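Local coordinates for protein amidohydrolase (Xanthomonas campestris pv. campestris, PDB 4DZH) that probably deaminates adenosine-type substrates such as 5'-methylthioadenosine, as a zinc-binding amidohydrolase of the ATZ/TRZ family, at residues G89-W99 / D316-L324; G21-H29 / R369-K377. All coordinates share one frame; numbering follows the deposited sequence.

Interaction 1 of 2, residues G89-W99 / D316-L324. With MG (magnesium ion), chain B; ZN (zinc ion), chain E; ZN (zinc ion), chain F.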
ATOM      1  N   GLY A  89     -10.331   0.233  12.239  1.00 16.34           N
ATOM      2  CA  GLY A  89      -9.835  -0.994  12.856  1.00 19.22           C
ATOM      3  C   GLY A  89     -10.694  -1.499  14.001  1.00 24.82           C
ATOM      4  O   GLY A  89     -10.203  -2.198  14.870  1.00 27.21           O
ATOM      5  N   VAL A  90     -11.984  -1.160  14.011  1.00 23.83           N
ATOM      6  CA  VAL A  90     -12.827  -1.531  15.165  1.00 22.56           C
ATOM      7  C   VAL A  90     -13.100  -3.027  15.175  1.00 28.43           C
ATOM      8  O   VAL A  90     -13.350  -3.629  16.245  1.00 31.64           O
ATOM      9  CB  VAL A  90     -14.152  -0.696  15.207  1.00 27.68           C
ATOM     10  CG1 VAL A  90     -15.065  -1.046  14.044  1.00 23.67           C
ATOM     11  CG2 VAL A  90     -14.887  -0.898  16.536  1.00 31.98           C
ATOM     12  N   ALA A  91     -13.022  -3.664  14.007  1.00 26.69           N
ATOM     13  CA  ALA A  91     -13.368  -5.090  13.940  1.00 30.22           C
ATOM     14  C   ALA A  91     -12.705  -5.865  12.793  1.00 31.11           C
ATOM     15  O   ALA A  91     -13.360  -6.289  11.843  1.00 35.35           O
ATOM     16  CB  ALA A  91     -14.881  -5.254  13.863  1.00 34.21           C
ATOM     17  N   ASP A  92     -11.409  -6.091  12.917  1.00 26.54           N
ATOM     18  CA  ASP A  92     -10.636  -6.671  11.833  1.00 21.54           C
ATOM     19  C   ASP A  92     -10.641  -8.203  11.866  1.00 24.48           C
ATOM     20  O   ASP A  92     -10.936  -8.822  12.902  1.00 28.03           O
ATOM     21  CB  ASP A  92      -9.211  -6.124  11.905  1.00 20.07           C
ATOM     22  CG  ASP A  92      -9.135  -4.654  11.528  1.00 25.16           C
ATOM     23  OD1 ASP A  92      -9.817  -4.246  10.562  1.00 25.46           O
ATOM     24  OD2 ASP A  92      -8.395  -3.906  12.196  1.00 31.46           O
ATOM     25  N   ASP A  93     -10.365  -8.814  10.713  1.00 25.37           N
ATOM     26  CA  ASP A  93     -10.022 -10.232  10.632  1.00 25.57           C
ATOM     27  C   ASP A  93     -11.176 -11.157  11.009  1.00 29.49           C
ATOM     28  O   ASP A  93     -10.963 -12.231  11.566  1.00 30.70           O
ATOM     29  CB  ASP A  93      -8.754 -10.508  11.457  1.00 22.61           C
ATOM     30  CG  ASP A  93      -7.582  -9.577  11.050  1.00 24.37           C
ATOM     31  OD1 ASP A  93      -7.411  -9.334   9.835  1.00 26.03           O
ATOM     32  OD2 ASP A  93      -6.853  -9.079  11.937  1.00 24.34           O
ATOM     33  N   LEU A  94     -12.392 -10.731  10.672  1.00 28.36           N
ATOM     34  CA  LEU A  94     -13.629 -11.427  11.030  1.00 28.37           C
ATOM     35  C   LEU A  94     -14.369 -11.583   9.701  1.00 34.74           C
ATOM     36  O   LEU A  94     -14.289 -10.702   8.830  1.00 37.47           O
ATOM     37  CB  LEU A  94     -14.479 -10.526  11.971  1.00 27.55           C
ATOM     38  CG  LEU A  94     -13.857 -10.151  13.328  1.00 30.36           C
ATOM     39  CD1 LEU A  94     -14.751  -9.207  14.128  1.00 25.22           C
ATOM     40  CD2 LEU A  94     -13.493 -11.368  14.161  1.00 34.10           C
ATOM     41  N   PRO A  95     -15.106 -12.689   9.537  1.00 41.10           N
ATOM     42  CA  PRO A  95     -15.916 -12.853   8.319  1.00 42.44           C
ATOM     43  C   PRO A  95     -17.040 -11.802   8.183  1.00 44.22           C
ATOM     44  O   PRO A  95     -17.490 -11.249   9.194  1.00 45.72           O
ATOM     45  CB  PRO A  95     -16.473 -14.272   8.453  1.00 41.62           C
ATOM     46  CG  PRO A  95     -16.453 -14.553   9.908  1.00 42.99           C
ATOM     47  CD  PRO A  95     -15.313 -13.780  10.507  1.00 39.17           C
ATOM     48  N   LEU A  96     -17.455 -11.520   6.948  1.00 42.16           N
ATOM     49  CA  LEU A  96     -18.380 -10.418   6.651  1.00 44.25           C
ATOM     50  C   LEU A  96     -19.621 -10.323   7.561  1.00 47.68           C
ATOM     51  O   LEU A  96     -19.910  -9.256   8.110  1.00 48.60           O
ATOM     52  CB  LEU A  96     -18.814 -10.469   5.179  1.00 45.20           C
ATOM     53  CG  LEU A  96     -19.787  -9.394   4.689  1.00 46.05           C
ATOM     54  CD1 LEU A  96     -19.122  -8.030   4.624  1.00 42.60           C
ATOM     55  CD2 LEU A  96     -20.347  -9.781   3.327  1.00 48.02           C
ATOM     56  N   MET A  97     -20.352 -11.423   7.725  1.00 49.45           N
ATOM     57  CA  MET A  97     -21.571 -11.363   8.539  1.00 49.10           C
ATOM     58  C   MET A  97     -21.305 -11.185  10.045  1.00 47.17           C
ATOM     59  O   MET A  97     -22.136 -10.612  10.743  1.00 49.47           O
ATOM     60  CB  MET A  97     -22.529 -12.533   8.250  1.00 52.10           C
ATOM     61  CG  MET A  97     -23.132 -12.513   6.828  1.00 52.36           C
ATOM     62  SD  MET A  97     -23.638 -10.868   6.231  1.00 73.79           S
ATOM     63  CE  MET A  97     -25.249 -10.655   7.033  1.00 51.64           C
ATOM     64  N   VAL A  98     -20.156 -11.641  10.544  1.00 42.08           N
ATOM     65  CA  VAL A  98     -19.813 -11.404  11.951  1.00 40.78           C
ATOM     66  C   VAL A  98     -19.389  -9.945  12.136  1.00 40.95           C
ATOM     67  O   VAL A  98     -19.795  -9.266  13.113  1.00 36.14           O
ATOM     68  CB  VAL A  98     -18.669 -12.306  12.455  1.00 40.36           C
ATOM     69  CG1 VAL A  98     -18.435 -12.080  13.961  1.00 41.79           C
ATOM     70  CG2 VAL A  98     -18.978 -13.761  12.180  1.00 39.63           C
ATOM     71  N   TRP A  99     -18.559  -9.486  11.194  1.00 38.34           N
ATOM     72  CA  TRP A  99     -18.121  -8.091  11.094  1.00 35.62           C
ATOM     73  C   TRP A  99     -19.330  -7.166  11.166  1.00 37.04           C
ATOM     74  O   TRP A  99     -19.401  -6.280  12.024  1.00 35.89           O
ATOM     75  CB  TRP A  99     -17.341  -7.892   9.775  1.00 35.63           C
ATOM     76  CG  TRP A  99     -16.749  -6.546   9.501  1.00 34.03           C
ATOM     77  CD1 TRP A  99     -15.695  -5.952  10.146  1.00 34.80           C
ATOM     78  CD2 TRP A  99     -17.136  -5.637   8.461  1.00 31.36           C
ATOM     79  NE1 TRP A  99     -15.417  -4.725   9.579  1.00 33.34           N
ATOM     80  CE2 TRP A  99     -16.292  -4.503   8.551  1.00 26.59           C
ATOM     81  CE3 TRP A  99     -18.125  -5.661   7.478  1.00 33.08           C
ATOM     82  CZ2 TRP A  99     -16.418  -3.410   7.707  1.00 29.29           C
ATOM     83  CZ3 TRP A  99     -18.248  -4.568   6.632  1.00 30.66           C
ATOM     84  CH2 TRP A  99     -17.387  -3.460   6.743  1.00 32.12           C
ATOM     85  N   ASP A 316     -13.681   2.720   0.009  1.00 14.14           N
ATOM     86  CA  ASP A 316     -14.688   2.222   0.955  1.00 12.43           C
ATOM     87  C   ASP A 316     -14.349   2.818   2.311  1.00 15.83           C
ATOM     88  O   ASP A 316     -13.599   3.819   2.379  1.00 17.02           O
ATOM     89  CB  ASP A 316     -14.729   0.658   0.962  1.00 10.37           C
ATOM     90  CG  ASP A 316     -16.126   0.068   1.240  1.00 16.33           C
ATOM     91  OD1 ASP A 316     -17.193   0.729   1.243  1.00 19.39           O
ATOM     92  OD2 ASP A 316     -16.091  -1.179   1.373  1.00 15.80           O
ATOM     93  N   GLY A 317     -14.810   2.230   3.392  1.00 16.97           N
ATOM     94  CA  GLY A 317     -14.679   2.830   4.722  1.00 17.75           C
ATOM     95  C   GLY A 317     -13.495   2.318   5.530  1.00 20.32           C
ATOM     96  O   GLY A 317     -12.901   1.278   5.201  1.00 18.43           O
ATOM     97  N   CYS A 318     -13.157   3.026   6.620  1.00 15.26           N
ATOM     98  CA  CYS A 318     -11.989   2.719   7.420  1.00 15.93           C
ATOM     99  C   CYS A 318     -12.162   1.534   8.366  1.00 16.61           C
ATOM    100  O   CYS A 318     -11.226   1.227   9.079  1.00 15.28           O
ATOM    101  CB  CYS A 318     -11.474   3.940   8.194  1.00 17.36           C
ATOM    102  SG  CYS A 318     -10.807   5.213   7.085  1.00 19.33           S
ATOM    103  N   ALA A 319     -13.306   0.865   8.337  1.00 18.52           N
ATOM    104  CA  ALA A 319     -13.405  -0.403   9.070  1.00 22.51           C
ATOM    105  C   ALA A 319     -13.119  -1.560   8.122  1.00 22.95           C
ATOM    106  O   ALA A 319     -13.082  -2.723   8.565  1.00 21.60           O
ATOM    107  CB  ALA A 319     -14.791  -0.564   9.711  1.00 22.08           C
ATOM    108  N   SER A 320     -12.943  -1.272   6.836  1.00 20.14           N
ATOM    109  CA  SER A 320     -12.519  -2.333   5.888  1.00 18.65           C
ATOM    110  C   SER A 320     -11.521  -1.803   4.844  1.00 16.14           C
ATOM    111  O   SER A 320     -11.756  -1.895   3.630  1.00 18.73           O
ATOM    112  CB  SER A 320     -13.709  -2.992   5.215  1.00 18.37           C
ATOM    113  OG  SER A 320     -14.343  -2.156   4.271  1.00 20.38           O
ATOM    114  N   ASN A 321     -10.448  -1.216   5.358  1.00 14.23           N
ATOM    115  CA  ASN A 321      -9.361  -0.801   4.476  1.00 13.09           C
ATOM    116  C   ASN A 321      -7.979  -0.878   5.099  1.00 15.07           C
ATOM    117  O   ASN A 321      -7.147  -1.628   4.593  1.00 15.09           O
ATOM    118  CB  ASN A 321      -9.671   0.565   3.789  1.00 13.92           C
ATOM    119  CG  ASN A 321      -8.675   0.877   2.679  1.00 10.84           C
ATOM    120  OD1 ASN A 321      -7.452   0.967   2.923  1.00 14.52           O
ATOM    121  ND2 ASN A 321      -9.172   1.028   1.465  1.00 13.28           N
ATOM    122  N   ASN A 322      -7.629  -0.128   6.159  1.00 14.81           N
ATOM    123  CA  ASN A 322      -8.493   0.722   6.998  1.00 13.94           C
ATOM    124  C   ASN A 322      -8.103   2.193   6.870  1.00 16.86           C
ATOM    125  O   ASN A 322      -8.292   2.988   7.826  1.00 15.24           O
ATOM    126  CB  ASN A 322      -8.281   0.280   8.437  1.00 13.24           C
ATOM    127  CG  ASN A 322      -8.963  -1.024   8.720  1.00 13.33           C
ATOM    128  OD1 ASN A 322      -9.810  -1.470   7.949  1.00 15.90           O
ATOM    129  ND2 ASN A 322      -8.578  -1.660   9.811  1.00 15.87           N
ATOM    130  N   ASP A 323      -7.510   2.573   5.731  1.00 16.10           N
ATOM    131  CA  ASP A 323      -7.173   3.995   5.526  1.00 11.87           C
ATOM    132  C   ASP A 323      -7.917   4.579   4.330  1.00 14.82           C
ATOM    133  O   ASP A 323      -8.686   3.896   3.632  1.00 14.06           O
ATOM    134  CB  ASP A 323      -5.675   4.225   5.433  1.00 13.46           C
ATOM    135  CG  ASP A 323      -5.009   3.369   4.366  1.00 17.08           C
ATOM    136  OD1 ASP A 323      -5.692   3.018   3.378  1.00 15.43           O
ATOM    137  OD2 ASP A 323      -3.785   3.133   4.468  1.00 17.88           O
ATOM    138  N   LEU A 324      -7.737   5.886   4.120  1.00 11.67           N
ATOM    139  CA  LEU A 324      -8.345   6.582   2.958  1.00 12.85           C
ATOM    140  C   LEU A 324      -7.244   6.939   1.978  1.00 14.08           C
ATOM    141  O   LEU A 324      -7.256   8.007   1.351  1.00 15.18           O
ATOM    142  CB  LEU A 324      -9.037   7.888   3.397  1.00 12.53           C
ATOM    143  CG  LEU A 324     -10.201   7.628   4.344  1.00 11.49           C
ATOM    144  CD1 LEU A 324     -10.779   8.985   4.868  1.00 13.83           C
ATOM    145  CD2 LEU A 324     -11.356   6.701   3.771  1.00 14.48           C
TER
HETATM  146 MG    MG B 501      -5.640   1.319   2.222  1.00 12.88          MG
HETATM  147 ZN    ZN E 504     -19.431   0.818   0.523  1.00 17.64          ZN
HETATM  148 ZN    ZN F 505     -17.904  -1.669   1.927  0.80 17.87          ZN
HETATM  149  O   HOH W   1     -12.274  -2.858  11.141  1.00 28.10           O
HETATM  150  O   HOH W   2      -5.101   0.001   3.852  1.00 16.38           O
HETATM  151  O   HOH W   3      -3.545   1.721   2.093  1.00 14.69           O
HETATM  152  O   HOH W   4      -6.173   2.531   0.659  1.00 13.28           O
HETATM  153  O   HOH W   5     -19.084  -1.175   0.580  1.00 18.19           O
HETATM  154  O   HOH W   6     -18.277  -3.773   1.901  0.80 16.23           O
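Asp92 OD1 takes an almost straight hydrogen bond from Asn322 ND2 (3.0 Å, 177°), a proton from a water, and a salt bridge from Lys293. The amide donor lies on the syn side of OD1, and carboxylate and amide approach from opposite directions with their planes only 17° apart. Asp92 OD2 bonds to Ser399 of the second subunit, so the carboxylate is held at both oxygens. The water on OD1 also donates to Ala319 O (2.7 Å) and accepts from Ala91 N, tying the two loops together through one molecule. Ala319 O is reached again by Trp99 NE1 in a weak, bent bond (3.2 Å) at the edge of the indole. With its CG anti to the backbone N (chi1 -177°), Trp99 carries the ring toward the type I turn Gly317-Ser320, where CZ2 packs on Ala319 CB (3.8 Å) and Ser320 CB. Gly89 N adds a weak bond to Cys318 O. Asn322 OD1 accepts from Asn321 N (2.7 Å); the amide is thus fixed at both ends, OD1 by its own loop's main chain and ND2 by Asp92. Within that loop Asn321 OD1 closes an Asx turn with Asp323 N; Asn321 and Asp323 bind magnesium with Glu289, while Asp316 bridges two zinc ions. An aspartate at zinc in the loop after barrel strand 310-313 is characteristic of the amidohydrolase metal centre.

Interaction 2 of 2, residues G21-H29 / R369-K377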
ATOM      1  N   GLY A  21       8.123  21.077 -11.089  1.00 24.19           N
ATOM      2  CA  GLY A  21       9.050  20.288 -11.874  1.00 27.94           C
ATOM      3  C   GLY A  21       8.377  19.516 -12.993  1.00 26.96           C
ATOM      4  O   GLY A  21       8.946  19.322 -14.065  1.00 27.50           O
ATOM      5  N   TYR A  22       7.167  19.032 -12.723  1.00 27.13           N
ATOM      6  CA  TYR A  22       6.439  18.179 -13.668  1.00 26.30           C
ATOM      7  C   TYR A  22       4.983  18.525 -13.562  1.00 28.88           C
ATOM      8  O   TYR A  22       4.457  18.707 -12.447  1.00 31.00           O
ATOM      9  CB  TYR A  22       6.628  16.690 -13.345  1.00 25.44           C
ATOM     10  CG  TYR A  22       8.073  16.314 -13.346  1.00 25.57           C
ATOM     11  CD1 TYR A  22       8.699  15.926 -14.523  1.00 26.88           C
ATOM     12  CD2 TYR A  22       8.826  16.368 -12.166  1.00 27.57           C
ATOM     13  CE1 TYR A  22      10.049  15.594 -14.538  1.00 31.21           C
ATOM     14  CE2 TYR A  22      10.187  16.050 -12.168  1.00 30.21           C
ATOM     15  CZ  TYR A  22      10.788  15.654 -13.358  1.00 32.85           C
ATOM     16  OH  TYR A  22      12.137  15.321 -13.386  1.00 36.00           O
ATOM     17  N   VAL A  23       4.336  18.693 -14.713  1.00 24.83           N
ATOM     18  CA  VAL A  23       2.877  18.801 -14.720  1.00 25.84           C
ATOM     19  C   VAL A  23       2.281  17.589 -15.430  1.00 24.71           C
ATOM     20  O   VAL A  23       2.681  17.259 -16.543  1.00 25.40           O
ATOM     21  CB  VAL A  23       2.370  20.103 -15.417  1.00 24.38           C
ATOM     22  CG1 VAL A  23       0.851  20.101 -15.552  1.00 24.10           C
ATOM     23  CG2 VAL A  23       2.876  21.337 -14.643  1.00 28.05           C
ATOM     24  N   VAL A  24       1.340  16.907 -14.770  1.00 24.60           N
ATOM     25  CA  VAL A  24       0.709  15.733 -15.335  1.00 25.89           C
ATOM     26  C   VAL A  24      -0.754  16.047 -15.630  1.00 26.23           C
ATOM     27  O   VAL A  24      -1.596  16.016 -14.732  1.00 24.93           O
ATOM     28  CB  VAL A  24       0.793  14.535 -14.353  1.00 23.06           C
ATOM     29  CG1 VAL A  24       0.120  13.328 -14.963  1.00 24.21           C
ATOM     30  CG2 VAL A  24       2.272  14.283 -13.939  1.00 22.94           C
ATOM     31  N   PRO A  25      -1.072  16.395 -16.891  1.00 22.01           N
ATOM     32  CA  PRO A  25      -2.402  16.948 -17.175  1.00 25.50           C
ATOM     33  C   PRO A  25      -3.554  15.935 -17.231  1.00 25.39           C
ATOM     34  O   PRO A  25      -4.699  16.384 -17.136  1.00 24.96           O
ATOM     35  CB  PRO A  25      -2.211  17.623 -18.539  1.00 22.85           C
ATOM     36  CG  PRO A  25      -1.143  16.774 -19.227  1.00 22.35           C
ATOM     37  CD  PRO A  25      -0.203  16.334 -18.087  1.00 22.32           C
ATOM     38  N   ILE A  26      -3.236  14.650 -17.396  1.00 22.75           N
ATOM     39  CA  ILE A  26      -4.170  13.526 -17.540  1.00 21.50           C
ATOM     40  C   ILE A  26      -4.769  13.538 -18.960  1.00 22.47           C
ATOM     41  O   ILE A  26      -4.810  12.498 -19.634  1.00 21.66           O
ATOM     42  CB  ILE A  26      -5.280  13.523 -16.465  1.00 18.36           C
ATOM     43  CG1 ILE A  26      -4.661  13.473 -15.061  1.00 23.74           C
ATOM     44  CG2 ILE A  26      -6.226  12.333 -16.658  1.00 19.92           C
ATOM     45  CD1 ILE A  26      -3.813  12.245 -14.776  1.00 23.91           C
ATOM     46  N   GLU A  27      -5.165  14.729 -19.406  1.00 27.16           N
ATOM     47  CA  GLU A  27      -5.551  14.959 -20.792  1.00 27.57           C
ATOM     48  C   GLU A  27      -4.565  15.986 -21.325  1.00 23.94           C
ATOM     49  O   GLU A  27      -4.523  17.109 -20.815  1.00 29.59           O
ATOM     50  CB  GLU A  27      -6.997  15.484 -20.856  1.00 27.19           C
ATOM     51  CG  GLU A  27      -8.055  14.373 -20.762  1.00 27.45           C
ATOM     52  CD  GLU A  27      -7.887  13.349 -21.885  1.00 36.53           C
ATOM     53  OE1 GLU A  27      -7.290  13.705 -22.923  1.00 45.91           O
ATOM     54  OE2 GLU A  27      -8.343  12.194 -21.760  1.00 37.66           O
ATOM     55  N   PRO A  28      -3.743  15.605 -22.314  1.00 27.71           N
ATOM     56  CA  PRO A  28      -3.646  14.304 -23.006  1.00 28.82           C
ATOM     57  C   PRO A  28      -3.031  13.134 -22.212  1.00 30.60           C
ATOM     58  O   PRO A  28      -2.221  13.329 -21.295  1.00 29.84           O
ATOM     59  CB  PRO A  28      -2.746  14.634 -24.201  1.00 34.20           C
ATOM     60  CG  PRO A  28      -1.867  15.683 -23.682  1.00 32.95           C
ATOM     61  CD  PRO A  28      -2.753  16.558 -22.849  1.00 29.42           C
ATOM     62  N   HIS A  29      -3.412  11.921 -22.608  1.00 28.32           N
ATOM     63  CA  HIS A  29      -3.051  10.693 -21.907  1.00 28.68           C
ATOM     64  C   HIS A  29      -1.565  10.399 -21.997  1.00 30.67           C
ATOM     65  O   HIS A  29      -0.925  10.611 -23.039  1.00 32.68           O
ATOM     66  CB  HIS A  29      -3.831   9.518 -22.479  1.00 30.83           C
ATOM     67  CG  HIS A  29      -3.622   8.238 -21.740  1.00 31.50           C
ATOM     68  ND1 HIS A  29      -4.153   8.010 -20.487  1.00 30.25           N
ATOM     69  CD2 HIS A  29      -2.916   7.124 -22.064  1.00 30.99           C
ATOM     70  CE1 HIS A  29      -3.792   6.804 -20.079  1.00 29.00           C
ATOM     71  NE2 HIS A  29      -3.051   6.244 -21.021  1.00 31.83           N
ATOM     72  N   ARG A 369     -15.692  19.454 -15.140  0.58 21.32           N
ATOM     73  CA  ARG A 369     -15.189  20.468 -14.216  0.58 19.15           C
ATOM     74  C   ARG A 369     -13.876  20.093 -13.508  0.58 19.49           C
ATOM     75  O   ARG A 369     -13.100  20.978 -13.127  0.58 21.86           O
ATOM     76  CB  ARG A 369     -16.278  20.861 -13.197  0.58 21.13           C
ATOM     77  CG  ARG A 369     -17.491  21.598 -13.837  0.58 27.08           C
ATOM     78  CD  ARG A 369     -18.528  22.067 -12.803  0.58 26.65           C
ATOM     79  NE  ARG A 369     -18.111  23.266 -12.064  0.58 24.22           N
ATOM     80  CZ  ARG A 369     -18.045  23.327 -10.736  0.58 21.33           C
ATOM     81  NH1 ARG A 369     -18.359  22.262 -10.011  0.58 22.68           N
ATOM     82  NH2 ARG A 369     -17.671  24.453 -10.140  0.58 20.07           N
ATOM     83  N   ILE A 370     -13.633  18.796 -13.327  1.00 21.10           N
ATOM     84  CA  ILE A 370     -12.393  18.347 -12.653  1.00 21.65           C
ATOM     85  C   ILE A 370     -11.767  17.140 -13.355  1.00 21.16           C
ATOM     86  O   ILE A 370     -12.328  16.583 -14.300  1.00 19.67           O
ATOM     87  CB  ILE A 370     -12.607  17.987 -11.144  1.00 21.61           C
ATOM     88  CG1 ILE A 370     -13.474  16.742 -11.013  1.00 21.55           C
ATOM     89  CG2 ILE A 370     -13.256  19.144 -10.364  1.00 23.87           C
ATOM     90  CD1 ILE A 370     -13.735  16.307  -9.556  1.00 20.92           C
ATOM     91  N   GLY A 371     -10.610  16.693 -12.870  1.00 18.73           N
ATOM     92  CA  GLY A 371     -10.070  15.413 -13.321  1.00 20.23           C
ATOM     93  C   GLY A 371      -8.919  15.515 -14.304  1.00 21.51           C
ATOM     94  O   GLY A 371      -8.269  14.502 -14.604  1.00 22.53           O
ATOM     95  N   SER A 372      -8.709  16.715 -14.865  1.00 19.57           N
ATOM     96  CA  SER A 372      -7.570  16.938 -15.740  1.00 21.24           C
ATOM     97  C   SER A 372      -7.154  18.391 -15.637  1.00 21.35           C
ATOM     98  O   SER A 372      -7.922  19.216 -15.129  1.00 21.20           O
ATOM     99  CB  SER A 372      -7.933  16.581 -17.184  1.00 21.88           C
ATOM    100  OG  SER A 372      -9.110  17.286 -17.571  1.00 22.84           O
ATOM    101  N   ILE A 373      -5.914  18.688 -16.026  1.00 18.42           N
ATOM    102  CA  ILE A 373      -5.406  20.056 -15.970  1.00 19.96           C
ATOM    103  C   ILE A 373      -5.575  20.646 -17.358  1.00 25.94           C
ATOM    104  O   ILE A 373      -4.687  20.537 -18.225  1.00 27.44           O
ATOM    105  CB  ILE A 373      -3.926  20.132 -15.497  1.00 21.48           C
ATOM    106  CG1 ILE A 373      -3.772  19.273 -14.211  1.00 18.19           C
ATOM    107  CG2 ILE A 373      -3.513  21.596 -15.276  1.00 24.21           C
ATOM    108  CD1 ILE A 373      -2.383  19.396 -13.541  1.00 20.43           C
ATOM    109  N   GLU A 374      -6.754  21.218 -17.569  1.00 24.40           N
ATOM    110  CA  GLU A 374      -7.135  21.797 -18.862  1.00 25.90           C
ATOM    111  C   GLU A 374      -7.761  23.150 -18.564  1.00 25.83           C
ATOM    112  O   GLU A 374      -8.453  23.310 -17.553  1.00 24.44           O
ATOM    113  CB  GLU A 374      -8.130  20.899 -19.566  1.00 26.80           C
ATOM    114  CG  GLU A 374      -7.589  19.509 -19.927  1.00 29.11           C
ATOM    115  CD  GLU A 374      -8.583  18.710 -20.748  1.00 30.58           C
ATOM    116  OE1 GLU A 374      -8.715  18.992 -21.958  1.00 35.81           O
ATOM    117  OE2 GLU A 374      -9.284  17.824 -20.208  1.00 25.65           O
ATOM    118  N   VAL A 375      -7.499  24.126 -19.428  1.00 28.16           N
ATOM    119  CA  VAL A 375      -8.088  25.459 -19.286  1.00 27.23           C
ATOM    120  C   VAL A 375      -9.609  25.348 -19.154  1.00 24.85           C
ATOM    121  O   VAL A 375     -10.283  24.608 -19.904  1.00 23.41           O
ATOM    122  CB  VAL A 375      -7.686  26.381 -20.481  1.00 27.65           C
ATOM    123  CG1 VAL A 375      -8.521  27.673 -20.471  1.00 29.95           C
ATOM    124  CG2 VAL A 375      -6.210  26.688 -20.471  1.00 29.12           C
ATOM    125  N   GLY A 376     -10.154  26.051 -18.157  1.00 24.88           N
ATOM    126  CA  GLY A 376     -11.579  26.092 -17.941  1.00 25.46           C
ATOM    127  C   GLY A 376     -12.090  25.204 -16.844  1.00 27.89           C
ATOM    128  O   GLY A 376     -13.224  25.348 -16.361  1.00 25.83           O
ATOM    129  N   LYS A 377     -11.264  24.231 -16.462  1.00 22.95           N
ATOM    130  CA  LYS A 377     -11.646  23.367 -15.365  1.00 25.28           C
ATOM    131  C   LYS A 377     -11.303  24.008 -14.027  1.00 18.57           C
ATOM    132  O   LYS A 377     -10.482  24.919 -13.941  1.00 21.56           O
ATOM    133  CB  LYS A 377     -10.980  21.997 -15.484  1.00 22.11           C
ATOM    134  CG  LYS A 377     -11.495  21.131 -16.617  1.00 23.27           C
ATOM    135  CD  LYS A 377     -11.376  19.649 -16.271  1.00 26.00           C
ATOM    136  CE  LYS A 377     -12.024  18.769 -17.335  1.00 26.47           C
ATOM    137  NZ  LYS A 377     -11.814  17.274 -17.046  1.00 23.66           N
TER
HETATM  138  O   HOH W   7      -3.693  20.067 -20.901  1.00 35.42           O
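Ile373 N donates to Pro25 O (2.8 Å, 163°), the direct hydrogen bond between the two loops. The same carbonyl accepts from Glu27 N (2.8 Å), so it is gripped from both segments, and Ser372 CB packs against it. Aliphatic groups surround this bond: Ile373 leans over the Val24-Pro25 backbone, its CB near Pro25 CA, and its CD1 meets Val23 CG1 (3.9 Å) at an oblique crossing. Ile26 lays CB and CG2 against a carbonyl oxygen, Gly371 O. Beyond, Glu27 and Glu374 run side by side, pointing the same way, and Glu374 OE2 touches Glu27 CB (3.3 Å) while their carboxylates stay apart. One water donates to both Glu27 O (3.1 Å) and Ile373 O (2.9 Å).

The second shell sets these groups. With OG set between backbone N and carbonyl carbon (chi1 54°), Ser372 donates to the anti lone pair of Glu374 OE2 (2.7 Å) and accepts from Lys377 NZ (2.8 Å). Lys377 NZ also bonds Ile370 O, from above its carbonyl plane, and Gly367 O, folding the loop back on itself. Glu27, its chain bent at chi2, offers OE2 to a salt bridge with Arg354 of helix 349-363, while Ile26 and Ile373 both rest on Pro73 of strand 69-80. With Glu27 paired to Arg354 and Glu374 bonded to a lysine-bound serine, both neighbouring acids can probably stay ionised.

In the fold
Both contacts are largely buried and join loops, but lie on opposite sides of the chain's centre, their nearest atoms about 15 Å apart. Interaction 1, at the metal-binding end of the barrel and against the second subunit, is mainly polar, built on a carboxylate-amide pair, a shared water and an indole, beside residues that bind zinc and magnesium. Interaction 2, away from the metal sites and touched by no other chain of the assembly, sets 21-29 against the loop before strand 381-385 through one main-chain bond and aliphatic packing, with charges at its margin. Strand 69-80 relates them, lending His79 to the zinc site and Pro73 to the packing of interaction 2.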